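Local coordinates for condensin complex subunit 3 (Schizosaccharomyces pombe, PDB 5OQR), which serves as a regulatory subunit of condensin, the complex that converts interphase chromatin into condensed mitotic chromosomes, at residues A646-Y660 / I672-D684. Numbering follows the deposited sequence.
Sequences ATIFCDALLSLLEIY and IGHIAQQMLDWTD
Phe649 lies nearest Met679 (CA to CA 7.3 Å) and Leu653 nearest Ala676 across helical segments 646-660 and 672-682, whose axes run at 173° and approach to 10.8 Å. The register runs from Ala646 beside Thr683 to Leu657 beside Ile672; consecutive helices 639-661 and 669-682 thus form an antiparallel hairpin, consistent with HEAT-repeat architecture. Met679 SD lies over one face of the Phe649 ring, 4.4 Å from its centroid and offset toward the rim, a Met-aromatic contact; Leu680 CD2 lies 4.1 Å from Phe649 CZ. With CG anti to its carbonyl carbon (chi1 -55°) and an extended chain, Met679 carries CE to 3.7 Å from Leu656 CD1, tip to tip, while Leu653 CD1 touches the same methyl obliquely. Ile672 CD1 makes a CH-pi contact over the poorly ordered Tyr660 ring, 4.0 Å from the centroid and 21° off its normal. Replacing Phe649 with an alanine would probably leave Met679 SD without its aromatic partner and open a gap beside Leu680. Leu710 of helix 706-717 packs on Phe649, Phe729 of helix 725-736 on Leu653, Ile672 and Ala676, and helix 601-613 on Ile675 and Met679, continuing the buried interface into three neighbouring helices.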
loop_
_atom_site.group_PDB
_atom_site.type_symbol
_atom_site.label_atom_id
_atom_site.label_comp_id
_atom_site.label_asym_id
_atom_site.label_seq_id
_atom_site.Cartn_x
_atom_site.Cartn_y
_atom_site.Cartn_z
ATOM N N ALA A 646 23.921 11.012 5.143
ATOM C CA ALA A 646 24.840 11.737 4.275
ATOM C C ALA A 646 26.283 11.308 4.510
ATOM O O ALA A 646 27.114 11.408 3.602
ATOM C CB ALA A 646 24.688 13.241 4.492
ATOM N N THR A 647 26.595 10.818 5.710
ATOM C CA THR A 647 27.965 10.435 6.031
ATOM C C THR A 647 28.386 9.157 5.314
ATOM O O THR A 647 29.580 8.950 5.074
ATOM C CB THR A 647 28.108 10.272 7.543
ATOM O OG1 THR A 647 27.882 11.536 8.175
ATOM C CG2 THR A 647 29.496 9.764 7.920
ATOM N N ILE A 648 27.436 8.289 4.977
ATOM C CA ILE A 648 27.714 7.064 4.236
ATOM C C ILE A 648 27.078 7.076 2.861
ATOM O O ILE A 648 27.288 6.138 2.079
ATOM C CB ILE A 648 27.276 5.812 5.026
ATOM C CG1 ILE A 648 25.795 5.877 5.417
ATOM C CG2 ILE A 648 28.132 5.645 6.268
ATOM C CD1 ILE A 648 24.858 5.282 4.396
ATOM N N PHE A 649 26.302 8.112 2.545
ATOM C CA PHE A 649 25.705 8.302 1.230
ATOM C C PHE A 649 26.629 7.878 0.092
ATOM O O PHE A 649 26.309 6.967 -0.681
ATOM C CB PHE A 649 25.324 9.780 1.093
ATOM C CG PHE A 649 24.564 10.112 -0.157
ATOM C CD1 PHE A 649 25.208 10.199 -1.379
ATOM C CD2 PHE A 649 23.209 10.370 -0.102
ATOM C CE1 PHE A 649 24.508 10.513 -2.520
ATOM C CE2 PHE A 649 22.507 10.687 -1.239
ATOM C CZ PHE A 649 23.154 10.759 -2.450
ATOM N N CYS A 650 27.780 8.540 -0.029
ATOM C CA CYS A 650 28.632 8.342 -1.197
ATOM C C CYS A 650 29.105 6.899 -1.300
ATOM O O CYS A 650 29.071 6.299 -2.379
ATOM C CB CYS A 650 29.824 9.297 -1.140
ATOM S SG CYS A 650 29.387 11.028 -1.373
ATOM N N ASP A 651 29.553 6.323 -0.186
ATOM C CA ASP A 651 30.075 4.962 -0.228
ATOM C C ASP A 651 28.975 3.963 -0.559
ATOM O O ASP A 651 29.205 3.002 -1.301
ATOM C CB ASP A 651 30.735 4.615 1.104
ATOM C CG ASP A 651 31.628 5.729 1.618
ATOM O OD1 ASP A 651 32.841 5.703 1.325
ATOM O OD2 ASP A 651 31.111 6.634 2.309
ATOM N N ALA A 652 27.773 4.171 -0.017
ATOM C CA ALA A 652 26.653 3.306 -0.362
ATOM C C ALA A 652 26.311 3.419 -1.839
ATOM O O ALA A 652 26.081 2.408 -2.511
ATOM C CB ALA A 652 25.438 3.656 0.495
ATOM N N LEU A 653 26.283 4.644 -2.365
ATOM C CA LEU A 653 25.899 4.839 -3.759
ATOM C C LEU A 653 26.968 4.307 -4.705
ATOM O O LEU A 653 26.648 3.755 -5.763
ATOM C CB LEU A 653 25.635 6.320 -4.016
ATOM C CG LEU A 653 24.917 6.677 -5.316
ATOM C CD1 LEU A 653 23.519 6.081 -5.355
ATOM C CD2 LEU A 653 24.856 8.187 -5.465
ATOM N N LEU A 654 28.243 4.464 -4.346
ATOM C CA LEU A 654 29.310 3.914 -5.174
ATOM C C LEU A 654 29.253 2.394 -5.206
ATOM O O LEU A 654 29.440 1.781 -6.263
ATOM C CB LEU A 654 30.671 4.388 -4.659
ATOM C CG LEU A 654 30.996 5.870 -4.850
ATOM C CD1 LEU A 654 32.347 6.187 -4.235
ATOM C CD2 LEU A 654 30.978 6.252 -6.321
ATOM N N SER A 655 29.000 1.767 -4.056
ATOM C CA SER A 655 28.879 0.315 -4.022
ATOM C C SER A 655 27.741 -0.159 -4.914
ATOM O O SER A 655 27.851 -1.196 -5.575
ATOM C CB SER A 655 28.665 -0.158 -2.584
ATOM O OG SER A 655 29.843 -0.003 -1.816
ATOM N N LEU A 656 26.640 0.591 -4.948
ATOM C CA LEU A 656 25.521 0.210 -5.800
ATOM C C LEU A 656 25.866 0.353 -7.275
ATOM O O LEU A 656 25.384 -0.433 -8.099
ATOM C CB LEU A 656 24.292 1.050 -5.452
ATOM C CG LEU A 656 23.607 0.679 -4.136
ATOM C CD1 LEU A 656 22.589 1.735 -3.744
ATOM C CD2 LEU A 656 22.939 -0.683 -4.241
ATOM N N LEU A 657 26.688 1.341 -7.633
ATOM C CA LEU A 657 27.091 1.493 -9.026
ATOM C C LEU A 657 27.848 0.264 -9.512
ATOM O O LEU A 657 27.580 -0.253 -10.602
ATOM C CB LEU A 657 27.942 2.753 -9.192
ATOM C CG LEU A 657 27.188 4.075 -9.358
ATOM C CD1 LEU A 657 28.165 5.232 -9.373
ATOM C CD2 LEU A 657 26.359 4.082 -10.634
ATOM N N GLU A 658 28.804 -0.218 -8.717
ATOM C CA GLU A 658 29.545 -1.412 -9.106
ATOM C C GLU A 658 28.619 -2.614 -9.239
ATOM O O GLU A 658 28.731 -3.393 -10.192
ATOM C CB GLU A 658 30.650 -1.700 -8.092
ATOM C CG GLU A 658 31.667 -0.580 -7.950
ATOM C CD GLU A 658 32.957 -1.041 -7.303
ATOM O OE1 GLU A 658 33.070 -2.242 -6.981
ATOM O OE2 GLU A 658 33.861 -0.198 -7.118
ATOM N N ILE A 659 27.698 -2.782 -8.288
ATOM C CA ILE A 659 26.749 -3.890 -8.355
ATOM C C ILE A 659 25.913 -3.799 -9.622
ATOM O O ILE A 659 25.633 -4.811 -10.275
ATOM C CB ILE A 659 25.857 -3.896 -7.099
ATOM C CG1 ILE A 659 26.675 -4.296 -5.873
ATOM C CG2 ILE A 659 24.668 -4.843 -7.271
ATOM C CD1 ILE A 659 26.004 -3.965 -4.564
ATOM N N TYR A 660 25.496 -2.589 -9.984
ATOM C CA TYR A 660 24.511 -2.418 -11.046
ATOM C C TYR A 660 25.093 -2.650 -12.435
ATOM O O TYR A 660 24.387 -3.154 -13.314
ATOM C CB TYR A 660 23.893 -1.023 -10.959
ATOM C CG TYR A 660 22.522 -1.013 -10.326
ATOM C CD1 TYR A 660 21.403 -0.643 -11.057
ATOM C CD2 TYR A 660 22.345 -1.390 -9.003
ATOM C CE1 TYR A 660 20.146 -0.636 -10.486
ATOM C CE2 TYR A 660 21.091 -1.388 -8.422
ATOM C CZ TYR A 660 19.996 -1.011 -9.167
ATOM O OH TYR A 660 18.744 -1.007 -8.593
ATOM N N ILE A 672 19.740 3.965 -11.085
ATOM C CA ILE A 672 20.629 4.651 -10.151
ATOM C C ILE A 672 20.125 6.062 -9.880
ATOM O O ILE A 672 20.157 6.540 -8.739
ATOM C CB ILE A 672 22.071 4.667 -10.696
ATOM C CG1 ILE A 672 22.633 3.245 -10.791
ATOM C CG2 ILE A 672 22.964 5.540 -9.825
ATOM C CD1 ILE A 672 22.904 2.579 -9.450
ATOM N N GLY A 673 19.665 6.755 -10.920
ATOM C CA GLY A 673 19.158 8.102 -10.726
ATOM C C GLY A 673 18.011 8.153 -9.737
ATOM O O GLY A 673 17.944 9.050 -8.895
ATOM N N HIS A 674 17.092 7.191 -9.826
ATOM C CA HIS A 674 15.990 7.139 -8.872
ATOM C C HIS A 674 16.494 6.817 -7.472
ATOM O O HIS A 674 16.022 7.398 -6.488
ATOM C CB HIS A 674 14.954 6.113 -9.325
ATOM C CG HIS A 674 14.096 6.583 -10.458
ATOM N ND1 HIS A 674 14.528 6.585 -11.767
ATOM C CD2 HIS A 674 12.835 7.076 -10.476
ATOM C CE1 HIS A 674 13.567 7.054 -12.544
ATOM N NE2 HIS A 674 12.531 7.360 -11.785
ATOM N N ILE A 675 17.455 5.898 -7.362
ATOM C CA ILE A 675 18.045 5.593 -6.062
ATOM C C ILE A 675 18.645 6.852 -5.449
ATOM O O ILE A 675 18.358 7.204 -4.299
ATOM C CB ILE A 675 19.097 4.477 -6.196
ATOM C CG1 ILE A 675 18.449 3.188 -6.705
ATOM C CG2 ILE A 675 19.780 4.235 -4.858
ATOM C CD1 ILE A 675 19.427 2.048 -6.944
ATOM N N ALA A 676 19.494 7.547 -6.210
ATOM C CA ALA A 676 20.163 8.733 -5.688
ATOM C C ALA A 676 19.159 9.782 -5.236
ATOM O O ALA A 676 19.331 10.406 -4.183
ATOM C CB ALA A 676 21.100 9.313 -6.745
ATOM N N GLN A 677 18.102 9.998 -6.019
ATOM C CA GLN A 677 17.093 10.972 -5.627
ATOM C C GLN A 677 16.380 10.549 -4.351
ATOM O O GLN A 677 16.001 11.401 -3.540
ATOM C CB GLN A 677 16.091 11.172 -6.764
ATOM C CG GLN A 677 15.083 12.279 -6.515
ATOM C CD GLN A 677 15.745 13.605 -6.195
ATOM O OE1 GLN A 677 16.415 14.198 -7.039
ATOM N NE2 GLN A 677 15.567 14.072 -4.965
ATOM N N GLN A 678 16.187 9.243 -4.152
ATOM C CA GLN A 678 15.626 8.760 -2.895
ATOM C C GLN A 678 16.528 9.122 -1.724
ATOM O O GLN A 678 16.084 9.739 -0.749
ATOM C CB GLN A 678 15.418 7.247 -2.963
ATOM C CG GLN A 678 14.031 6.824 -3.411
ATOM C CD GLN A 678 13.052 6.731 -2.257
ATOM O OE1 GLN A 678 12.715 7.736 -1.630
ATOM N NE2 GLN A 678 12.596 5.517 -1.966
ATOM N N MET A 679 17.806 8.746 -1.805
ATOM C CA MET A 679 18.745 9.091 -0.745
ATOM C C MET A 679 18.806 10.595 -0.520
ATOM O O MET A 679 19.010 11.044 0.613
ATOM C CB MET A 679 20.137 8.563 -1.082
ATOM C CG MET A 679 20.223 7.080 -1.381
ATOM S SD MET A 679 21.933 6.524 -1.242
ATOM C CE MET A 679 21.904 5.007 -2.175
ATOM N N LEU A 680 18.646 11.389 -1.580
ATOM C CA LEU A 680 18.679 12.840 -1.427
ATOM C C LEU A 680 17.448 13.348 -0.691
ATOM O O LEU A 680 17.543 14.279 0.116
ATOM C CB LEU A 680 18.798 13.509 -2.797
ATOM C CG LEU A 680 20.184 13.482 -3.441
ATOM C CD1 LEU A 680 20.104 13.952 -4.879
ATOM C CD2 LEU A 680 21.160 14.343 -2.656
ATOM N N ASP A 681 16.284 12.759 -0.960
ATOM C CA ASP A 681 15.085 13.137 -0.223
ATOM C C ASP A 681 15.223 12.796 1.255
ATOM O O ASP A 681 14.829 13.585 2.122
ATOM C CB ASP A 681 13.865 12.444 -0.823
ATOM C CG ASP A 681 13.590 12.885 -2.245
ATOM O OD1 ASP A 681 12.471 12.644 -2.742
ATOM O OD2 ASP A 681 14.495 13.482 -2.862
ATOM N N TRP A 682 15.789 11.627 1.561
ATOM C CA TRP A 682 15.990 11.239 2.953
ATOM C C TRP A 682 16.849 12.244 3.702
ATOM O O TRP A 682 16.661 12.445 4.907
ATOM C CB TRP A 682 16.638 9.857 3.024
ATOM C CG TRP A 682 15.771 8.741 2.535
ATOM C CD1 TRP A 682 14.419 8.759 2.382
ATOM C CD2 TRP A 682 16.203 7.437 2.132
ATOM N NE1 TRP A 682 13.981 7.549 1.910
ATOM C CE2 TRP A 682 15.058 6.719 1.747
ATOM C CE3 TRP A 682 17.449 6.809 2.059
ATOM C CZ2 TRP A 682 15.120 5.405 1.297
ATOM C CZ3 TRP A 682 17.508 5.507 1.615
ATOM C CH2 TRP A 682 16.353 4.818 1.237
ATOM N N THR A 683 17.797 12.875 3.017
ATOM C CA THR A 683 18.729 13.798 3.649
ATOM C C THR A 683 18.279 15.251 3.561
ATOM O O THR A 683 18.970 16.128 4.083
ATOM C CB THR A 683 20.112 13.635 3.017
ATOM O OG1 THR A 683 19.991 13.640 1.592
ATOM C CG2 THR A 683 20.735 12.327 3.426
ATOM N N ASP A 684 17.137 15.523 2.936
ATOM C CA ASP A 684 16.641 16.884 2.784
ATOM C C ASP A 684 16.062 17.375 4.107
ATOM O O ASP A 684 15.129 16.771 4.645
ATOM C CB ASP A 684 15.588 16.932 1.680
ATOM C CG ASP A 684 15.137 18.341 1.355
ATOM O OD1 ASP A 684 15.303 19.244 2.201
ATOM O OD2 ASP A 684 14.603 18.545 0.246
#